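Local coordinates for ulvan Lyase-PL25 (Pseudoalteromonas sp. PLSV, PDB 5UAM), which breaks down ulvan, the main cell-wall polysaccharide of green seaweeds of the Ulvales, as a polysaccharide lyase of family 25, at residues L38-H43 with F413-F418; G230-V235 with S265-T270; H259-M264 with P317-N322. One frame throughout, in Å; residues are numbered along the deposited sequence.

Overall arrangement
The chain folds as a beta-propeller, and the three contacts sample its centre and two neighbouring sheets. Contact 1 is central: Ile40 lies about 4 Å, side chain to ion, from a bound potassium. The side chain of Ala39 is about 4 Å from that of Lys101, a probable substrate-binding residue. Contacts 2 and 3 share strand 258-267. Contact 2 pairs its C-terminal end with strand 232-243, and contact 3 packs its preceding part on strand 317-324. Their centres are about 17 Å apart, yet they touch, with Ile234 CB 3.8 Å from Phe263 CE1. Contact 1 touches neither; its centre is about 23 Å from that of contact 2 and 17 Å from that of contact 3.

Contact 1: L38-H43 with F413-F418; sequences LAIVQH and FAISAF
Leu38 and Ile40 lie against the backbone of residues 414-417, near the centre of the beta-propeller. Strand 412-415 is an edge strand of a four-stranded sheet whose other edge is the N-terminal strand 30-33, so the two ends of the fold meet in one blade. Residues 38-43, in the loop after strand 30-33, lie against 413-418. On the tight side carbon atoms press on carbonyl oxygens, with Ala39 CA 3.2 Å from Ile415 O and Ala414 CB 3.5 Å from Leu38 O. Beside them is an apolar pair: Ile40 and Ile415 run side by side, with their CD1 atoms 4.0 Å apart. Ile40 CG1 stays beside its own backbone N (chi1 -76°), and it touches Ala417 N at 3.8 Å. No direct hydrogen bond joins the segments. The looser side is bridged by one water. It donates to Ala39 O at 2.7 Å and to Gln42 O at 2.7 Å, and accepts from Ala417 N at 2.9 Å. Here Ala39 is partly exposed, and its side chain touches Lys101, a probable substrate-binding residue. His43 sends its ring away to bond Gln166 through NE2, while its CB rests 3.9 Å from Ala417 CB.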
loop_
_atom_site.group_PDB
_atom_site.type_symbol
_atom_site.label_atom_id
_atom_site.label_comp_id
_atom_site.label_asym_id
_atom_site.label_seq_id
_atom_site.Cartn_x
_atom_site.Cartn_y
_atom_site.Cartn_z
ATOM N N LEU A 38 0.202 9.567 0.440
ATOM C CA LEU A 38 -0.559 8.329 0.446
ATOM C C LEU A 38 0.006 7.424 -0.629
ATOM O O LEU A 38 0.593 7.894 -1.607
ATOM C CB LEU A 38 -2.010 8.593 0.043
ATOM C CG LEU A 38 -2.828 9.550 0.899
ATOM C CD1 LEU A 38 -4.079 9.957 0.140
ATOM C CD2 LEU A 38 -3.173 8.913 2.217
ATOM N N ALA A 39 -0.231 6.112 -0.476
ATOM C CA ALA A 39 0.071 5.130 -1.518
ATOM C C ALA A 39 -0.709 3.861 -1.220
ATOM O O ALA A 39 -1.034 3.585 -0.070
ATOM C CB ALA A 39 1.557 4.789 -1.579
ATOM N N ILE A 40 -0.931 3.051 -2.250
ATOM C CA ILE A 40 -1.691 1.817 -2.076
ATOM C C ILE A 40 -0.938 0.828 -1.203
ATOM O O ILE A 40 -1.570 0.038 -0.493
ATOM C CB ILE A 40 -2.062 1.268 -3.464
ATOM C CG1 ILE A 40 -3.226 2.107 -4.027
ATOM C CG2 ILE A 40 -2.455 -0.203 -3.402
ATOM C CD1 ILE A 40 -3.486 1.916 -5.476
ATOM N N VAL A 41 0.400 0.853 -1.202
ATOM C CA VAL A 41 1.139 -0.172 -0.459
ATOM C C VAL A 41 1.053 0.029 1.058
ATOM O O VAL A 41 1.036 -0.959 1.809
ATOM C CB VAL A 41 2.581 -0.298 -0.957
ATOM C CG1 VAL A 41 3.402 0.907 -0.630
ATOM C CG2 VAL A 41 3.215 -1.582 -0.372
ATOM N N GLN A 42 1.033 1.271 1.548
ATOM C CA GLN A 42 0.875 1.521 2.984
ATOM C C GLN A 42 -0.603 1.501 3.288
ATOM O O GLN A 42 -1.294 2.512 3.138
ATOM C CB GLN A 42 1.505 2.833 3.443
ATOM C CG GLN A 42 3.023 2.810 3.544
ATOM C CD GLN A 42 3.746 3.213 2.271
ATOM O OE1 GLN A 42 3.148 3.643 1.264
ATOM N NE2 GLN A 42 5.060 3.094 2.319
ATOM N N HIS A 43 -1.093 0.347 3.730
ATOM C CA HIS A 43 -2.523 0.177 3.905
ATOM C C HIS A 43 -2.798 -0.712 5.111
ATOM O O HIS A 43 -1.993 -1.594 5.446
ATOM C CB HIS A 43 -3.149 -0.449 2.651
ATOM C CG HIS A 43 -2.807 -1.888 2.479
ATOM N ND1 HIS A 43 -3.664 -2.903 2.834
ATOM C CD2 HIS A 43 -1.658 -2.485 2.090
ATOM C CE1 HIS A 43 -3.074 -4.068 2.627
ATOM N NE2 HIS A 43 -1.851 -3.841 2.190
ATOM N N PHE A 413 -2.614 13.054 -8.564
ATOM C CA PHE A 413 -3.133 12.474 -7.336
ATOM C C PHE A 413 -2.265 11.321 -6.855
ATOM O O PHE A 413 -1.830 10.475 -7.642
ATOM C CB PHE A 413 -4.551 11.907 -7.512
ATOM C CG PHE A 413 -5.631 12.934 -7.762
ATOM C CD1 PHE A 413 -5.559 14.210 -7.205
ATOM C CD2 PHE A 413 -6.751 12.611 -8.495
ATOM C CE1 PHE A 413 -6.561 15.142 -7.412
ATOM C CE2 PHE A 413 -7.757 13.545 -8.747
ATOM C CZ PHE A 413 -7.682 14.809 -8.181
ATOM N N ALA A 414 -2.047 11.280 -5.555
ATOM C CA ALA A 414 -1.645 10.075 -4.849
ATOM C C ALA A 414 -2.889 9.529 -4.173
ATOM O O ALA A 414 -3.684 10.309 -3.634
ATOM C CB ALA A 414 -0.581 10.414 -3.802
ATOM N N ILE A 415 -3.043 8.205 -4.162
ATOM C CA ILE A 415 -4.236 7.580 -3.590
ATOM C C ILE A 415 -3.869 6.491 -2.600
ATOM O O ILE A 415 -2.791 5.887 -2.661
ATOM C CB ILE A 415 -5.190 7.020 -4.658
ATOM C CG1 ILE A 415 -4.478 6.050 -5.609
ATOM C CG2 ILE A 415 -5.807 8.200 -5.444
ATOM C CD1 ILE A 415 -5.460 5.225 -6.451
ATOM N N SER A 416 -4.779 6.248 -1.663
ATOM C CA SER A 416 -4.707 5.088 -0.789
ATOM C C SER A 416 -5.394 3.884 -1.429
ATOM O O SER A 416 -6.133 3.994 -2.408
ATOM C CB SER A 416 -5.411 5.365 0.540
ATOM O OG SER A 416 -6.822 5.478 0.391
ATOM N N ALA A 417 -5.179 2.730 -0.817
ATOM C CA ALA A 417 -6.063 1.600 -1.048
ATOM C C ALA A 417 -7.446 1.930 -0.495
ATOM O O ALA A 417 -7.621 2.859 0.308
ATOM C CB ALA A 417 -5.518 0.350 -0.355
ATOM N N PHE A 418 -8.451 1.164 -0.910
ATOM C CA PHE A 418 -9.766 1.350 -0.327
ATOM C C PHE A 418 -9.713 1.216 1.191
ATOM O O PHE A 418 -9.031 0.333 1.735
ATOM C CB PHE A 418 -10.764 0.352 -0.889
ATOM C CG PHE A 418 -11.251 0.668 -2.285
ATOM C CD1 PHE A 418 -11.909 1.852 -2.550
ATOM C CD2 PHE A 418 -11.111 -0.254 -3.323
ATOM C CE1 PHE A 418 -12.375 2.125 -3.818
ATOM C CE2 PHE A 418 -11.569 0.030 -4.590
ATOM C CZ PHE A 418 -12.208 1.211 -4.832
HETATM O O HOH W 1 -3.280 2.851 1.312
#

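Contact 2: G230-V235 with S265-T270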
loop_
_atom_site.group_PDB
_atom_site.type_symbol
_atom_site.label_atom_id
_atom_site.label_comp_id
_atom_site.label_asym_id
_atom_site.label_seq_id
_atom_site.Cartn_x
_atom_site.Cartn_y
_atom_site.Cartn_z
ATOM N N GLY A 230 -12.237 -16.055 5.636
ATOM C CA GLY A 230 -12.010 -16.908 6.794
ATOM C C GLY A 230 -10.810 -16.424 7.578
ATOM O O GLY A 230 -10.690 -15.241 7.918
ATOM N N ASP A 231 -9.893 -17.343 7.863
ATOM C CA ASP A 231 -8.674 -16.993 8.573
ATOM C C ASP A 231 -7.482 -16.861 7.642
ATOM O O ASP A 231 -6.340 -16.953 8.091
ATOM C CB ASP A 231 -8.402 -17.996 9.690
ATOM C CG ASP A 231 -9.464 -17.945 10.772
ATOM O OD1 ASP A 231 -9.899 -16.822 11.156
ATOM O OD2 ASP A 231 -9.873 -19.027 11.211
ATOM N N ASN A 232 -7.717 -16.571 6.365
ATOM C CA ASN A 232 -6.635 -16.450 5.404
ATOM C C ASN A 232 -6.267 -14.996 5.131
ATOM O O ASN A 232 -7.110 -14.094 5.158
ATOM C CB ASN A 232 -7.026 -17.095 4.082
ATOM C CG ASN A 232 -7.278 -18.565 4.230
ATOM O OD1 ASN A 232 -6.495 -19.256 4.871
ATOM N ND2 ASN A 232 -8.392 -19.044 3.687
ATOM N N ILE A 233 -4.977 -14.801 4.880
ATOM C CA ILE A 233 -4.402 -13.578 4.341
ATOM C C ILE A 233 -3.887 -13.909 2.950
ATOM O O ILE A 233 -3.346 -14.995 2.726
ATOM C CB ILE A 233 -3.271 -13.084 5.266
ATOM C CG1 ILE A 233 -3.885 -12.512 6.554
ATOM C CG2 ILE A 233 -2.332 -12.085 4.561
ATOM C CD1 ILE A 233 -2.859 -12.201 7.640
ATOM N N ILE A 234 -4.078 -13.001 2.002
ATOM C CA ILE A 234 -3.656 -13.216 0.624
ATOM C C ILE A 234 -2.569 -12.207 0.285
ATOM O O ILE A 234 -2.542 -11.097 0.828
ATOM C CB ILE A 234 -4.836 -13.149 -0.370
ATOM C CG1 ILE A 234 -5.543 -11.804 -0.335
ATOM C CG2 ILE A 234 -5.796 -14.318 -0.109
ATOM C CD1 ILE A 234 -6.566 -11.639 -1.453
ATOM N N VAL A 235 -1.629 -12.619 -0.558
ATOM C CA VAL A 235 -0.451 -11.810 -0.853
ATOM C C VAL A 235 -0.171 -11.862 -2.355
ATOM O O VAL A 235 0.034 -12.951 -2.906
ATOM C CB VAL A 235 0.781 -12.285 -0.068
ATOM C CG1 VAL A 235 1.963 -11.341 -0.307
ATOM C CG2 VAL A 235 0.448 -12.401 1.428
ATOM N N SER A 265 -1.359 -17.583 -0.484
ATOM C CA SER A 265 -2.281 -17.430 0.632
ATOM C C SER A 265 -1.635 -17.971 1.905
ATOM O O SER A 265 -0.859 -18.919 1.863
ATOM C CB SER A 265 -3.571 -18.204 0.315
ATOM O OG SER A 265 -4.601 -17.987 1.259
ATOM N N PHE A 266 -1.989 -17.364 3.036
ATOM C CA PHE A 266 -1.465 -17.668 4.362
ATOM C C PHE A 266 -2.656 -18.007 5.244
ATOM O O PHE A 266 -3.510 -17.154 5.498
ATOM C CB PHE A 266 -0.729 -16.418 4.854
ATOM C CG PHE A 266 -0.289 -16.424 6.303
ATOM C CD1 PHE A 266 -0.032 -17.580 7.025
ATOM C CD2 PHE A 266 -0.122 -15.210 6.931
ATOM C CE1 PHE A 266 0.396 -17.503 8.364
ATOM C CE2 PHE A 266 0.301 -15.129 8.254
ATOM C CZ PHE A 266 0.549 -16.251 8.964
ATOM N N ASN A 267 -2.730 -19.250 5.699
ATOM C CA ASN A 267 -3.758 -19.655 6.646
ATOM C C ASN A 267 -3.251 -19.324 8.044
ATOM O O ASN A 267 -2.313 -19.953 8.537
ATOM C CB ASN A 267 -4.051 -21.141 6.491
ATOM C CG ASN A 267 -5.140 -21.626 7.428
ATOM O OD1 ASN A 267 -5.227 -21.217 8.589
ATOM N ND2 ASN A 267 -5.971 -22.529 6.928
ATOM N N THR A 268 -3.844 -18.305 8.674
ATOM C CA THR A 268 -3.321 -17.865 9.963
ATOM C C THR A 268 -3.646 -18.813 11.105
ATOM O O THR A 268 -3.029 -18.695 12.166
ATOM C CB THR A 268 -3.839 -16.469 10.329
ATOM O OG1 THR A 268 -5.261 -16.516 10.556
ATOM C CG2 THR A 268 -3.490 -15.462 9.272
ATOM N N LYS A 269 -4.585 -19.749 10.923
ATOM C CA LYS A 269 -4.889 -20.706 11.977
ATOM C C LYS A 269 -3.854 -21.822 12.003
ATOM O O LYS A 269 -3.362 -22.194 13.073
ATOM C CB LYS A 269 -6.296 -21.260 11.764
ATOM C CG LYS A 269 -6.734 -22.298 12.793
ATOM C CD LYS A 269 -8.128 -22.841 12.489
ATOM C CE LYS A 269 -8.157 -23.779 11.272
ATOM N NZ LYS A 269 -7.776 -25.196 11.587
ATOM N N THR A 270 -3.481 -22.338 10.835
ATOM C CA THR A 270 -2.510 -23.426 10.776
ATOM C C THR A 270 -1.080 -22.932 10.609
ATOM O O THR A 270 -0.139 -23.678 10.916
ATOM C CB THR A 270 -2.822 -24.338 9.593
ATOM O OG1 THR A 270 -2.633 -23.607 8.373
ATOM C CG2 THR A 270 -4.250 -24.840 9.650
HETATM O O HOH W 2 -4.719 -20.126 2.854
#
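Asp231 O is gripped twice by Thr268: by the backbone N at 2.9 Å and by OG1 at 2.7 Å. These two hydrogen bonds lie at one end of an antiparallel strand pair, 232-235 with 265-267, within a propeller sheet. Thr268 OG1 stands between its backbone N and carbonyl carbon (chi1 67°), which brings it to the same carbonyl oxygen as its own N-H. Both donors lie somewhat out of the carbonyl plane. Further along, Ile233 and Phe266 form a hydrogen-bonded pair. Ile233 N donates to Phe266 O at 2.8 Å, and Phe266 N returns the bond to Ile233 O at 2.7 Å. Their side chains lie on one face of the sheet, side by side and pointing the same way. Ile233 CD1 reaches Thr268 CG2 at 3.7 Å, the two side chains crossing at about a right angle. The same methyl of Thr268 covers one face of the Phe266 ring, offset toward its rim. Trp273 also stacks on this ring, and Tyr176 meets it edge-to-face. Asn232 and Asn267 share the other face as a non-hydrogen-bonded pair. Their amide planes are 80° apart, and Asn232 OD1 lies 3.3 Å from Asn267 CA. Asn267 turns its own amide to the chain beyond the strand. OD1 accepts from Lys269 N, an Asx turn, and also from Thr270 N. The first donor, 2.8 Å from Asn267 OD1, is in the amide plane; the second, at 3.1 Å, stands well above it.

Contact 3: H259-M264 with P317-N322; sequences HDVYFM and PHIAIN
Two neighbouring sheets of the beta-propeller pack face to face here. Strand 259-264 belongs to one and strand 317-322 to the other. The strands run nearly antiparallel, at 163°, but their axes come no closer than 8.3 Å. This is a spacing for interleaved side chains, not for backbone bonding. Val261 and Phe263 point toward the partner strand, and so do Pro317, Ile319 and Ile321. At one end Pro317 lies over a face of the Phe263 ring. Its CB stands 3.7 Å from the ring centroid, a CH-pi contact, displaced toward the CE1 and CZ side of the rim. Pro317 CG follows above CZ and CE2. Phe263 holds CG anti to its backbone N (chi1 179°). The two side chains cross at about a right angle, with Pro317 over the ring face. Ile319 takes the middle. Its CD1 touches Phe263 CB at 4.0 Å, while its other branch, CG2, meets Val261 CG2 at 3.7 Å. Thus one isoleucine fills the step between two side chains of the opposite strand. At the far end Ile321 CG1 reaches Val261 CB at 3.9 Å, and its CD1 lies equally near that atom. Val261 slides past both isoleucines in the opposite direction. Tyr262 and Asp260 point away, and their polar ends are bonded to Asp291 and to the backbone N of Thr299. The contact is buried. The sheets are therefore joined here by close apolar fit and by the CH-pi contact of Pro317 with Phe263, with no hydrogen bond between the two segments.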
loop_
_atom_site.group_PDB
_atom_site.type_symbol
_atom_site.label_atom_id
_atom_site.label_comp_id
_atom_site.label_asym_id
_atom_site.label_seq_id
_atom_site.Cartn_x
_atom_site.Cartn_y
_atom_site.Cartn_z
ATOM N N HIS A 259 9.502 -7.375 -12.597
ATOM C CA HIS A 259 8.664 -8.073 -13.556
ATOM C C HIS A 259 7.691 -8.989 -12.839
ATOM O O HIS A 259 7.932 -9.434 -11.715
ATOM C CB HIS A 259 9.462 -8.975 -14.484
ATOM C CG HIS A 259 10.548 -8.274 -15.219
ATOM N ND1 HIS A 259 10.307 -7.407 -16.262
ATOM C CD2 HIS A 259 11.892 -8.321 -15.066
ATOM C CE1 HIS A 259 11.458 -6.928 -16.702
ATOM N NE2 HIS A 259 12.433 -7.471 -15.994
ATOM N N ASP A 260 6.617 -9.304 -13.562
ATOM C CA ASP A 260 5.698 -10.408 -13.278
ATOM C C ASP A 260 4.847 -10.147 -12.046
ATOM O O ASP A 260 5.019 -9.140 -11.348
ATOM C CB ASP A 260 6.455 -11.743 -13.170
ATOM C CG ASP A 260 7.294 -12.037 -14.406
ATOM O OD1 ASP A 260 6.974 -11.551 -15.521
ATOM O OD2 ASP A 260 8.298 -12.784 -14.275
ATOM N N VAL A 261 3.866 -11.009 -11.809
ATOM C CA VAL A 261 3.083 -10.933 -10.585
ATOM C C VAL A 261 2.747 -12.345 -10.141
ATOM O O VAL A 261 2.491 -13.225 -10.968
ATOM C CB VAL A 261 1.851 -9.992 -10.712
ATOM C CG1 VAL A 261 0.768 -10.584 -11.589
ATOM C CG2 VAL A 261 1.300 -9.632 -9.338
ATOM N N TYR A 262 2.788 -12.543 -8.829
ATOM C CA TYR A 262 2.647 -13.825 -8.171
ATOM C C TYR A 262 1.572 -13.703 -7.095
ATOM O O TYR A 262 1.228 -12.597 -6.659
ATOM C CB TYR A 262 3.949 -14.192 -7.472
ATOM C CG TYR A 262 5.206 -14.248 -8.324
ATOM C CD1 TYR A 262 5.881 -13.091 -8.685
ATOM C CD2 TYR A 262 5.745 -15.457 -8.695
ATOM C CE1 TYR A 262 7.038 -13.143 -9.421
ATOM C CE2 TYR A 262 6.912 -15.525 -9.426
ATOM C CZ TYR A 262 7.566 -14.360 -9.764
ATOM O OH TYR A 262 8.733 -14.405 -10.504
ATOM N N PHE A 263 1.085 -14.859 -6.629
ATOM C CA PHE A 263 0.012 -14.922 -5.640
ATOM C C PHE A 263 0.193 -16.107 -4.697
ATOM O O PHE A 263 0.473 -17.214 -5.140
ATOM C CB PHE A 263 -1.348 -15.087 -6.327
ATOM C CG PHE A 263 -2.489 -15.180 -5.371
ATOM C CD1 PHE A 263 -3.090 -14.035 -4.879
ATOM C CD2 PHE A 263 -2.933 -16.415 -4.917
ATOM C CE1 PHE A 263 -4.116 -14.136 -3.955
ATOM C CE2 PHE A 263 -3.936 -16.490 -3.999
ATOM C CZ PHE A 263 -4.529 -15.360 -3.524
ATOM N N MET A 264 -0.026 -15.880 -3.402
ATOM C CA MET A 264 -0.121 -16.984 -2.464
ATOM C C MET A 264 -1.005 -16.585 -1.291
ATOM O O MET A 264 -1.329 -15.413 -1.103
ATOM C CB MET A 264 1.266 -17.464 -2.008
ATOM C CG MET A 264 2.078 -16.433 -1.276
ATOM S SD MET A 264 3.797 -17.006 -1.271
ATOM C CE MET A 264 4.601 -15.705 -0.329
ATOM N N PRO A 317 -8.882 -15.390 -6.533
ATOM C CA PRO A 317 -8.133 -14.131 -6.477
ATOM C C PRO A 317 -8.128 -13.352 -7.781
ATOM O O PRO A 317 -7.985 -13.902 -8.876
ATOM C CB PRO A 317 -6.716 -14.577 -6.118
ATOM C CG PRO A 317 -6.620 -15.944 -6.675
ATOM C CD PRO A 317 -7.983 -16.556 -6.419
ATOM N N HIS A 318 -8.248 -12.041 -7.610
ATOM C CA HIS A 318 -8.040 -11.023 -8.620
ATOM C C HIS A 318 -6.861 -10.166 -8.181
ATOM O O HIS A 318 -6.634 -9.941 -6.980
ATOM C CB HIS A 318 -9.273 -10.140 -8.711
ATOM C CG HIS A 318 -10.475 -10.835 -9.244
ATOM N ND1 HIS A 318 -11.123 -10.415 -10.383
ATOM C CD2 HIS A 318 -11.152 -11.921 -8.801
ATOM C CE1 HIS A 318 -12.148 -11.213 -10.618
ATOM N NE2 HIS A 318 -12.194 -12.128 -9.666
ATOM N N ILE A 319 -6.121 -9.673 -9.166
ATOM C CA ILE A 319 -4.879 -8.947 -8.927
ATOM C C ILE A 319 -4.844 -7.708 -9.810
ATOM O O ILE A 319 -5.118 -7.786 -11.014
ATOM C CB ILE A 319 -3.667 -9.838 -9.241
ATOM C CG1 ILE A 319 -3.633 -11.056 -8.304
ATOM C CG2 ILE A 319 -2.364 -9.055 -9.129
ATOM C CD1 ILE A 319 -2.558 -12.067 -8.655
ATOM N N ALA A 320 -4.479 -6.573 -9.209
ATOM C CA ALA A 320 -4.106 -5.377 -9.951
ATOM C C ALA A 320 -2.592 -5.320 -10.009
ATOM O O ALA A 320 -1.925 -5.396 -8.970
ATOM C CB ALA A 320 -4.636 -4.127 -9.256
ATOM N N ILE A 321 -2.049 -5.205 -11.212
ATOM C CA ILE A 321 -0.611 -5.114 -11.416
ATOM C C ILE A 321 -0.356 -3.964 -12.378
ATOM O O ILE A 321 -0.969 -3.901 -13.446
ATOM C CB ILE A 321 -0.026 -6.440 -11.947
ATOM C CG1 ILE A 321 1.488 -6.360 -12.157
ATOM C CG2 ILE A 321 -0.743 -6.902 -13.213
ATOM C CD1 ILE A 321 2.269 -6.087 -10.875
ATOM N N ASN A 322 0.549 -3.057 -12.018
ATOM C CA ASN A 322 0.904 -2.012 -12.965
ATOM C C ASN A 322 2.114 -2.447 -13.764
ATOM O O ASN A 322 3.035 -3.053 -13.219
ATOM C CB ASN A 322 1.201 -0.697 -12.245
ATOM C CG ASN A 322 0.044 -0.253 -11.384
ATOM O OD1 ASN A 322 -0.961 0.244 -11.895
ATOM N ND2 ASN A 322 0.157 -0.466 -10.090
#